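PDB 3MYR: nickel-dependent hydrogenase large subunit from Allochromatium vinosum, which oxidises molecular hydrogen at a nickel-iron centre, passing the electrons to an acceptor, and probably recycles the hydrogen released by nitrogenase. Local coordinates for residues 64-75 and 481-492; 85-96 and 286-294. All coordinates share one frame; numbering follows the deposited sequence.

Contact 1: residues 64-75 and 481-492; sequences CTLVHGIASVRA and GIMEAPRGALGH. With NFV (Ni-Fe oxidized active center), chain N.
H492 meets H68 and A71 where the beta hairpin 481-492, closed by a type I turn from A485 to G488, lies against helix 67-75 at the nickel-iron site. Leaving the backbone with CG anti to the carbonyl carbon (chi1 -72°), the H492 side chain turns its ring onto the helix. Its CB lies 4.1 Å from A75 CB. One ring face then takes A71 CB in a CH-pi contact, 3.7 Å from the centroid and only 4° off the ring normal. ND1 sits near S72 and bonds to the hydroxyl of Y504, while CE1 comes within 3.4 Å of H68 O. At the tip, NE2 pairs with H68 ND1 at 3.0 Å in an almost perfectly straight hydrogen bond (179°), the imidazoles meeting rim to rim. With an alanine here, H68 ND1 would probably lose this mate, a gap open over A71 CB and the H68 ring be held less firmly beside the cofactor. At G481, CA approaches A71 O so closely that a side chain would collide with the helix. R74 extends past it and gives NH1 to I482 O (2.8 Å), on a lone pair in the carbonyl plane and within the guanidinium plane. Further along the hairpin, M483 crosses V67 at about a right angle, M483 SD 3.6 Å from V67 CB; V67 CG1 reaches P486 CD tip to tip, and L490 CD2 wedges between V67 and A71. The turn carries R487, whose NH2 is held by salt bridges to D553 and D103. Its backbone N donates to the cyanide nitrogen N2 of the cofactor at 2.8 Å, and NH1 adds a weak second bond to the same atom. Beside the R487 guanidinium, C64 SG binds the iron at 2.3 Å; C558 SG binds it too.

Contact 2: residues 85-96 and 286-294; sequences PLNAQLIRNLMI and DLPTGASLD
D286 approaches I96 with one carboxylate oxygen, OD2 standing 4.3 Å from I96 CD1. The same OD2 accepts a bond from the next backbone nitrogen, L287 N, at 2.6 Å, which ties the acid back to its own chain. L287 carries most of the apolar contact at this end. Its CG lies anti to the carbonyl carbon (chi1 -61°), and the branch CD2 enters between N93 and I96, passing 3.8 Å from I96 CG2 and 4.0 Å from N93 CB. Both helix side chains slide past the leucine in the opposite direction, so the packing is alongside rather than end-on; L440 of helix 426-456 adds to the leucine's surroundings. P288 follows with its ring laid across the Q89 side chain at about a right angle, P288 CG lying 3.8 Å from Q89 CD. T289 turns its side chain away from the helix. At G290 the carbonyl takes over: its O lies 3.2 Å from Q89 CG, a methylene placed there by chi1 (-167°), CG anti to the backbone N. A291 closes on the first helical turn, its CB 3.8 Å from L86 CA, while L86 CD1 reaches back to A291 N at 3.6 Å. Finally L293, the centre of an inverse gamma turn, sets its side chain against R74 of helix 67-80. The segment thus leaves strand 281-288 and follows the opening turns of helix 86-112 in reverse, as part of the long connection of a two-stranded antiparallel hairpin with strand 300-305.

D286 joins the two contacts. Its OD2 forms a salt bridge with R74 NH2 at 3.0 Å, while OD1 lies 2.8 Å from E484 N, a probable hydrogen bond, so one carboxylate addresses both the helix and the hairpin of contact 1. The contact centres are 13 Å apart, and helices 67-80 and 86-112 follow each other in the chain, touching where V73 CG2 packs on R92 NH2 (3.3 Å). Contact 2 is nested inside the loop that contact 1 closes. Contact 1 lines the nickel-iron pocket directly, whereas contact 2 stands one layer behind: the I96 side chain is about 10 Å from the cofactor.

Contact 1: residues 64-75 and 481-492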
loop_
_atom_site.group_PDB
_atom_site.type_symbol
_atom_site.label_atom_id
_atom_site.label_comp_id
_atom_site.label_asym_id
_atom_site.label_seq_id
_atom_site.Cartn_x
_atom_site.Cartn_y
_atom_site.Cartn_z
ATOM N N CYS B 64 1.145 0.270 -1.196
ATOM C CA CYS B 64 2.259 0.411 -2.104
ATOM C C CYS B 64 2.250 -0.893 -2.973
ATOM O O CYS B 64 3.186 -1.683 -2.955
ATOM C CB CYS B 64 3.612 0.608 -1.398
ATOM S SG CYS B 64 3.885 -0.768 -0.190
ATOM N N THR B 65 1.191 -1.100 -3.737
ATOM C CA THR B 65 1.201 -2.212 -4.667
ATOM C C THR B 65 2.348 -1.888 -5.680
ATOM O O THR B 65 2.888 -0.773 -5.613
ATOM C CB THR B 65 -0.149 -2.354 -5.369
ATOM O OG1 THR B 65 -0.101 -3.558 -6.135
ATOM C CG2 THR B 65 -0.436 -1.169 -6.257
ATOM N N LEU B 66 2.774 -2.873 -6.465
ATOM C CA LEU B 66 3.900 -2.743 -7.408
ATOM C C LEU B 66 5.289 -2.785 -6.744
ATOM O O LEU B 66 6.205 -3.429 -7.256
ATOM C CB LEU B 66 3.689 -1.536 -8.398
ATOM C CG LEU B 66 4.912 -1.080 -9.229
ATOM C CD1 LEU B 66 4.479 -0.533 -10.518
ATOM C CD2 LEU B 66 5.705 -0.020 -8.449
ATOM N N VAL B 67 5.495 -2.094 -5.616
ATOM C CA VAL B 67 6.909 -1.839 -5.244
ATOM C C VAL B 67 7.658 -3.095 -4.781
ATOM O O VAL B 67 8.844 -3.219 -5.085
ATOM C CB VAL B 67 7.088 -0.735 -4.127
ATOM C CG1 VAL B 67 6.363 0.570 -4.586
ATOM C CG2 VAL B 67 6.544 -1.272 -2.794
ATOM N N HIS B 68 6.971 -4.047 -4.131
ATOM C CA HIS B 68 7.654 -5.289 -3.811
ATOM C C HIS B 68 7.812 -6.197 -5.037
ATOM O O HIS B 68 8.683 -7.029 -5.013
ATOM C CB HIS B 68 6.929 -6.036 -2.675
ATOM C CG HIS B 68 6.979 -5.288 -1.363
ATOM N ND1 HIS B 68 8.097 -5.250 -0.576
ATOM C CD2 HIS B 68 6.043 -4.556 -0.708
ATOM C CE1 HIS B 68 7.875 -4.482 0.488
ATOM N NE2 HIS B 68 6.628 -4.057 0.437
ATOM N N GLY B 69 6.879 -6.150 -6.012
ATOM C CA GLY B 69 7.077 -6.846 -7.258
ATOM C C GLY B 69 8.369 -6.341 -7.896
ATOM O O GLY B 69 9.186 -7.116 -8.343
ATOM N N ILE B 70 8.528 -5.036 -8.011
ATOM C CA ILE B 70 9.723 -4.477 -8.601
ATOM C C ILE B 70 11.013 -4.860 -7.829
ATOM O O ILE B 70 11.995 -5.288 -8.434
ATOM C CB ILE B 70 9.557 -2.920 -8.771
ATOM C CG1 ILE B 70 8.744 -2.732 -10.067
ATOM C CG2 ILE B 70 10.971 -2.256 -8.950
ATOM C CD1 ILE B 70 8.292 -1.457 -10.209
ATOM N N ALA B 71 11.012 -4.706 -6.504
ATOM C CA ALA B 71 12.203 -5.037 -5.714
ATOM C C ALA B 71 12.544 -6.537 -5.870
ATOM O O ALA B 71 13.720 -6.911 -5.975
ATOM C CB ALA B 71 11.944 -4.716 -4.234
ATOM N N SER B 72 11.499 -7.379 -5.922
ATOM C CA SER B 72 11.685 -8.806 -6.064
ATOM C C SER B 72 12.317 -9.200 -7.383
ATOM O O SER B 72 13.301 -9.941 -7.401
ATOM C CB SER B 72 10.367 -9.579 -5.879
ATOM O OG SER B 72 10.635 -10.958 -5.886
ATOM N N VAL B 73 11.810 -8.696 -8.507
ATOM C CA VAL B 73 12.360 -9.165 -9.827
ATOM C C VAL B 73 13.763 -8.539 -9.931
ATOM O O VAL B 73 14.669 -9.142 -10.517
ATOM C CB VAL B 73 11.476 -8.749 -11.060
ATOM C CG1 VAL B 73 10.106 -9.506 -11.046
ATOM C CG2 VAL B 73 11.228 -7.254 -11.045
ATOM N N ARG B 74 13.956 -7.338 -9.397
ATOM C CA ARG B 74 15.319 -6.736 -9.387
ATOM C C ARG B 74 16.310 -7.572 -8.537
ATOM O O ARG B 74 17.503 -7.633 -8.869
ATOM C CB ARG B 74 15.312 -5.326 -8.806
ATOM C CG ARG B 74 14.821 -4.264 -9.787
ATOM C CD ARG B 74 14.772 -2.876 -9.150
ATOM N NE ARG B 74 14.304 -1.848 -10.103
ATOM C CZ ARG B 74 14.100 -0.571 -9.788
ATOM N NH1 ARG B 74 14.300 -0.169 -8.548
ATOM N NH2 ARG B 74 13.646 0.304 -10.700
ATOM N N ALA B 75 15.812 -8.205 -7.454
ATOM C CA ALA B 75 16.692 -9.012 -6.591
ATOM C C ALA B 75 17.148 -10.217 -7.371
ATOM O O ALA B 75 18.356 -10.580 -7.339
ATOM C CB ALA B 75 15.921 -9.488 -5.276
ATOM N N GLY B 481 17.635 -6.613 -4.488
ATOM C CA GLY B 481 16.776 -5.755 -5.324
ATOM C C GLY B 481 16.458 -4.514 -4.523
ATOM O O GLY B 481 15.976 -4.619 -3.395
ATOM N N ILE B 482 16.864 -3.361 -5.032
ATOM C CA ILE B 482 16.611 -2.113 -4.316
ATOM C C ILE B 482 15.575 -1.291 -5.047
ATOM O O ILE B 482 15.316 -1.458 -6.257
ATOM C CB ILE B 482 17.909 -1.252 -4.058
ATOM C CG1 ILE B 482 18.611 -0.907 -5.347
ATOM C CG2 ILE B 482 18.886 -1.999 -3.255
ATOM C CD1 ILE B 482 18.058 0.435 -6.085
ATOM N N MET B 483 14.928 -0.415 -4.305
ATOM C CA MET B 483 13.927 0.446 -4.915
ATOM C C MET B 483 13.703 1.612 -3.945
ATOM O O MET B 483 13.948 1.458 -2.743
ATOM C CB MET B 483 12.648 -0.332 -5.105
ATOM C CG MET B 483 11.458 0.562 -4.918
ATOM S SD MET B 483 10.209 -0.105 -5.901
ATOM C CE MET B 483 9.520 1.357 -6.663
ATOM N N GLU B 484 13.283 2.763 -4.452
ATOM C CA GLU B 484 12.806 3.842 -3.577
ATOM C C GLU B 484 11.302 3.731 -3.698
ATOM O O GLU B 484 10.745 4.073 -4.734
ATOM C CB GLU B 484 13.295 5.217 -4.070
ATOM C CG GLU B 484 14.758 5.627 -3.601
ATOM C CD GLU B 484 14.936 5.794 -2.044
ATOM O OE1 GLU B 484 13.974 6.187 -1.291
ATOM O OE2 GLU B 484 16.080 5.551 -1.583
ATOM N N ALA B 485 10.663 3.134 -2.701
ATOM C CA ALA B 485 9.200 2.981 -2.702
ATOM C C ALA B 485 8.627 4.333 -2.199
ATOM O O ALA B 485 9.379 5.132 -1.639
ATOM C CB ALA B 485 8.815 1.831 -1.750
ATOM N N PRO B 486 7.341 4.638 -2.470
ATOM C CA PRO B 486 6.817 5.917 -1.904
ATOM C C PRO B 486 7.108 6.203 -0.411
ATOM O O PRO B 486 7.239 7.361 -0.045
ATOM C CB PRO B 486 5.284 5.809 -2.116
ATOM C CG PRO B 486 5.202 4.937 -3.357
ATOM C CD PRO B 486 6.280 3.865 -3.177
ATOM N N ARG B 487 7.228 5.168 0.430
ATOM C CA ARG B 487 7.569 5.390 1.828
ATOM C C ARG B 487 9.065 5.379 2.131
ATOM O O ARG B 487 9.450 5.756 3.210
ATOM C CB ARG B 487 6.777 4.456 2.746
ATOM C CG ARG B 487 5.295 4.803 2.717
ATOM C CD ARG B 487 4.368 3.617 3.102
ATOM N NE ARG B 487 2.981 4.057 2.831
ATOM C CZ ARG B 487 2.393 4.090 1.623
ATOM N NH1 ARG B 487 2.960 3.672 0.467
ATOM N NH2 ARG B 487 1.266 4.679 1.537
ATOM N N GLY B 488 9.909 5.038 1.157
ATOM C CA GLY B 488 11.355 5.178 1.325
ATOM C C GLY B 488 12.086 3.910 0.799
ATOM O O GLY B 488 11.508 3.088 0.046
ATOM N N ALA B 489 13.325 3.723 1.246
ATOM C CA ALA B 489 14.245 2.758 0.684
ATOM C C ALA B 489 13.795 1.338 0.996
ATOM O O ALA B 489 13.661 1.019 2.167
ATOM C CB ALA B 489 15.644 2.965 1.324
ATOM N N LEU B 490 13.743 0.470 -0.017
ATOM C CA LEU B 490 13.183 -0.861 0.104
ATOM C C LEU B 490 14.244 -1.748 -0.489
ATOM O O LEU B 490 14.779 -1.417 -1.556
ATOM C CB LEU B 490 11.894 -1.015 -0.774
ATOM C CG LEU B 490 11.407 -2.449 -1.091
ATOM C CD1 LEU B 490 10.921 -3.128 0.188
ATOM C CD2 LEU B 490 10.165 -2.421 -2.060
ATOM N N GLY B 491 14.550 -2.866 0.175
ATOM C CA GLY B 491 15.487 -3.837 -0.384
ATOM C C GLY B 491 14.954 -5.257 -0.127
ATOM O O GLY B 491 14.372 -5.505 0.967
ATOM N N HIS B 492 15.177 -6.178 -1.088
ATOM C CA HIS B 492 14.895 -7.573 -0.916
ATOM C C HIS B 492 16.234 -8.256 -1.113
ATOM O O HIS B 492 16.837 -8.113 -2.181
ATOM C CB HIS B 492 13.936 -8.087 -1.975
ATOM C CG HIS B 492 12.521 -7.613 -1.792
ATOM N ND1 HIS B 492 11.464 -8.185 -2.450
ATOM C CD2 HIS B 492 11.990 -6.656 -0.988
ATOM C CE1 HIS B 492 10.340 -7.585 -2.090
ATOM N NE2 HIS B 492 10.630 -6.684 -1.169
HETATM FE FE NFV N . 5.401 0.007 1.365
HETATM NI NI NFV N . 2.565 -0.726 2.072
HETATM C C1 NFV N . 6.771 -0.545 0.821
HETATM O O1 NFV N . 7.871 -0.914 0.384
HETATM C C2 NFV N . 5.759 1.655 0.478
HETATM N N2 NFV N . 5.994 2.666 -0.093
HETATM C C3 NFV N . 6.173 0.612 2.975
HETATM N N3 NFV N . 6.652 0.962 3.984
HETATM O O4 NFV N . 3.681 0.788 1.978
#

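Contact 2: residues 85-96 and 286-294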
loop_
_atom_site.group_PDB
_atom_site.type_symbol
_atom_site.label_atom_id
_atom_site.label_comp_id
_atom_site.label_asym_id
_atom_site.label_seq_id
_atom_site.Cartn_x
_atom_site.Cartn_y
_atom_site.Cartn_z
ATOM N N PRO B 85 16.003 -5.261 -21.178
ATOM C CA PRO B 85 15.904 -4.404 -22.373
ATOM C C PRO B 85 15.412 -3.005 -22.025
ATOM O O PRO B 85 14.629 -2.808 -21.062
ATOM C CB PRO B 85 14.837 -5.102 -23.242
ATOM C CG PRO B 85 14.526 -6.431 -22.556
ATOM C CD PRO B 85 14.946 -6.284 -21.108
ATOM N N LEU B 86 15.783 -2.025 -22.840
ATOM C CA LEU B 86 15.461 -0.619 -22.520
ATOM C C LEU B 86 13.930 -0.445 -22.318
ATOM O O LEU B 86 13.500 0.272 -21.407
ATOM C CB LEU B 86 15.952 0.315 -23.628
ATOM C CG LEU B 86 15.691 1.810 -23.426
ATOM C CD1 LEU B 86 16.210 2.342 -22.076
ATOM C CD2 LEU B 86 16.441 2.580 -24.573
ATOM N N ASN B 87 13.115 -1.049 -23.185
ATOM C CA ASN B 87 11.667 -0.754 -23.121
ATOM C C ASN B 87 11.152 -1.264 -21.785
ATOM O O ASN B 87 10.281 -0.648 -21.177
ATOM C CB ASN B 87 10.895 -1.482 -24.214
ATOM C CG ASN B 87 11.144 -0.910 -25.573
ATOM O OD1 ASN B 87 11.438 0.277 -25.709
ATOM N ND2 ASN B 87 11.045 -1.769 -26.628
ATOM N N ALA B 88 11.705 -2.385 -21.292
ATOM C CA ALA B 88 11.235 -2.882 -20.005
ATOM C C ALA B 88 11.568 -1.874 -18.898
ATOM O O ALA B 88 10.789 -1.655 -17.945
ATOM C CB ALA B 88 11.850 -4.271 -19.695
ATOM N N GLN B 89 12.764 -1.312 -18.969
ATOM C CA GLN B 89 13.212 -0.413 -17.941
ATOM C C GLN B 89 12.377 0.873 -17.937
ATOM O O GLN B 89 11.970 1.345 -16.877
ATOM C CB GLN B 89 14.723 -0.096 -18.093
ATOM C CG GLN B 89 15.271 0.605 -16.821
ATOM C CD GLN B 89 15.535 -0.381 -15.645
ATOM O OE1 GLN B 89 16.664 -0.840 -15.442
ATOM N NE2 GLN B 89 14.523 -0.638 -14.848
ATOM N N LEU B 90 12.046 1.393 -19.120
ATOM C CA LEU B 90 11.177 2.574 -19.249
ATOM C C LEU B 90 9.784 2.297 -18.747
ATOM O O LEU B 90 9.144 3.143 -18.085
ATOM C CB LEU B 90 11.054 3.007 -20.697
ATOM C CG LEU B 90 12.136 3.973 -21.239
ATOM C CD1 LEU B 90 13.037 4.741 -20.323
ATOM C CD2 LEU B 90 12.674 3.668 -22.533
ATOM N N ILE B 91 9.261 1.136 -19.122
ATOM C CA ILE B 91 7.948 0.764 -18.612
ATOM C C ILE B 91 7.941 0.637 -17.067
ATOM O O ILE B 91 7.031 1.151 -16.433
ATOM C CB ILE B 91 7.375 -0.471 -19.317
ATOM C CG1 ILE B 91 7.015 -0.061 -20.765
ATOM C CG2 ILE B 91 6.083 -1.037 -18.479
ATOM C CD1 ILE B 91 6.811 -1.325 -21.775
ATOM N N ARG B 92 9.001 0.047 -16.484
ATOM C CA ARG B 92 9.046 -0.037 -15.064
ATOM C C ARG B 92 9.102 1.364 -14.428
ATOM O O ARG B 92 8.415 1.594 -13.465
ATOM C CB ARG B 92 10.193 -0.898 -14.539
ATOM C CG ARG B 92 9.916 -2.429 -14.635
ATOM C CD ARG B 92 11.226 -3.235 -14.210
ATOM N NE ARG B 92 11.077 -4.682 -14.357
ATOM C CZ ARG B 92 12.027 -5.557 -14.042
ATOM N NH1 ARG B 92 13.164 -5.123 -13.431
ATOM N NH2 ARG B 92 11.813 -6.848 -14.259
ATOM N N ASN B 93 9.911 2.274 -14.972
ATOM C CA ASN B 93 9.969 3.625 -14.447
ATOM C C ASN B 93 8.596 4.281 -14.489
ATOM O O ASN B 93 8.192 4.948 -13.528
ATOM C CB ASN B 93 10.930 4.543 -15.250
ATOM C CG ASN B 93 12.399 4.269 -14.977
ATOM O OD1 ASN B 93 13.285 4.850 -15.666
ATOM N ND2 ASN B 93 12.693 3.400 -14.028
ATOM N N LEU B 94 7.927 4.199 -15.643
ATOM C CA LEU B 94 6.594 4.769 -15.778
ATOM C C LEU B 94 5.596 4.217 -14.738
ATOM O O LEU B 94 4.824 4.973 -14.104
ATOM C CB LEU B 94 6.073 4.490 -17.196
ATOM C CG LEU B 94 6.687 5.379 -18.298
ATOM C CD1 LEU B 94 6.440 4.764 -19.706
ATOM C CD2 LEU B 94 6.080 6.818 -18.227
ATOM N N MET B 95 5.625 2.906 -14.515
ATOM C CA MET B 95 4.713 2.285 -13.539
ATOM C C MET B 95 5.106 2.743 -12.140
ATOM O O MET B 95 4.237 2.968 -11.301
ATOM C CB MET B 95 4.807 0.757 -13.656
ATOM C CG MET B 95 4.213 0.236 -14.972
ATOM S SD MET B 95 4.334 -1.586 -15.123
ATOM C CE MET B 95 5.904 -2.048 -14.376
ATOM N N ILE B 96 6.410 2.854 -11.863
ATOM C CA ILE B 96 6.833 3.343 -10.547
ATOM C C ILE B 96 6.366 4.773 -10.334
ATOM O O ILE B 96 5.770 5.086 -9.313
ATOM C CB ILE B 96 8.383 3.254 -10.343
ATOM C CG1 ILE B 96 8.809 1.802 -10.313
ATOM C CG2 ILE B 96 8.893 4.083 -9.055
ATOM C CD1 ILE B 96 10.364 1.648 -10.575
ATOM N N ASP B 286 16.918 5.383 -7.103
ATOM C CA ASP B 286 16.070 4.665 -8.054
ATOM C C ASP B 286 15.893 5.468 -9.343
ATOM O O ASP B 286 16.275 6.633 -9.395
ATOM C CB ASP B 286 14.685 4.414 -7.445
ATOM C CG ASP B 286 14.033 3.131 -7.991
ATOM O OD1 ASP B 286 13.262 2.495 -7.256
ATOM O OD2 ASP B 286 14.247 2.794 -9.188
ATOM N N LEU B 287 15.277 4.841 -10.339
ATOM C CA LEU B 287 14.786 5.493 -11.542
ATOM C C LEU B 287 15.917 5.866 -12.505
ATOM O O LEU B 287 16.225 7.054 -12.723
ATOM C CB LEU B 287 13.847 6.654 -11.267
ATOM C CG LEU B 287 12.575 6.192 -10.492
ATOM C CD1 LEU B 287 11.916 7.458 -9.894
ATOM C CD2 LEU B 287 11.571 5.424 -11.410
ATOM N N PRO B 288 16.513 4.834 -13.120
ATOM C CA PRO B 288 17.640 5.070 -14.064
ATOM C C PRO B 288 17.143 5.646 -15.409
ATOM O O PRO B 288 16.035 5.340 -15.806
ATOM C CB PRO B 288 18.218 3.656 -14.263
ATOM C CG PRO B 288 16.981 2.738 -14.081
ATOM C CD PRO B 288 16.258 3.389 -12.887
ATOM N N THR B 289 17.948 6.470 -16.087
ATOM C CA THR B 289 17.622 7.041 -17.388
ATOM C C THR B 289 17.675 5.989 -18.513
ATOM O O THR B 289 16.980 6.121 -19.533
ATOM C CB THR B 289 18.625 8.179 -17.806
ATOM O OG1 THR B 289 19.943 7.655 -17.724
ATOM C CG2 THR B 289 18.522 9.411 -16.900
ATOM N N GLY B 290 18.441 4.922 -18.294
ATOM C CA GLY B 290 18.685 3.940 -19.340
ATOM C C GLY B 290 18.396 2.525 -18.882
ATOM O O GLY B 290 17.787 2.299 -17.826
ATOM N N ALA B 291 18.812 1.552 -19.696
ATOM C CA ALA B 291 18.426 0.144 -19.518
ATOM C C ALA B 291 19.074 -0.395 -18.267
ATOM O O ALA B 291 18.427 -1.124 -17.487
ATOM C CB ALA B 291 18.827 -0.695 -20.747
ATOM N N SER B 292 20.339 -0.031 -18.036
ATOM C CA SER B 292 21.042 -0.594 -16.885
ATOM C C SER B 292 20.704 0.116 -15.536
ATOM O O SER B 292 20.439 1.338 -15.487
ATOM C CB SER B 292 22.556 -0.629 -17.157
ATOM O OG SER B 292 23.248 -0.023 -16.104
ATOM N N LEU B 293 20.633 -0.668 -14.461
ATOM C CA LEU B 293 20.221 -0.135 -13.144
ATOM C C LEU B 293 21.448 0.499 -12.471
ATOM O O LEU B 293 21.949 0.011 -11.462
ATOM C CB LEU B 293 19.664 -1.264 -12.281
ATOM C CG LEU B 293 18.424 -1.122 -11.386
ATOM C CD1 LEU B 293 18.654 -1.465 -9.942
ATOM C CD2 LEU B 293 17.609 0.166 -11.572
ATOM N N ASP B 294 21.960 1.568 -13.075
ATOM C CA ASP B 294 23.246 2.119 -12.718
ATOM C C ASP B 294 22.980 3.329 -11.834
ATOM O O ASP B 294 22.344 4.293 -12.278
ATOM C CB ASP B 294 23.956 2.536 -13.992
ATOM C CG ASP B 294 25.277 3.261 -13.739
ATOM O OD1 ASP B 294 25.919 3.577 -14.755
ATOM O OD2 ASP B 294 25.676 3.545 -12.577
#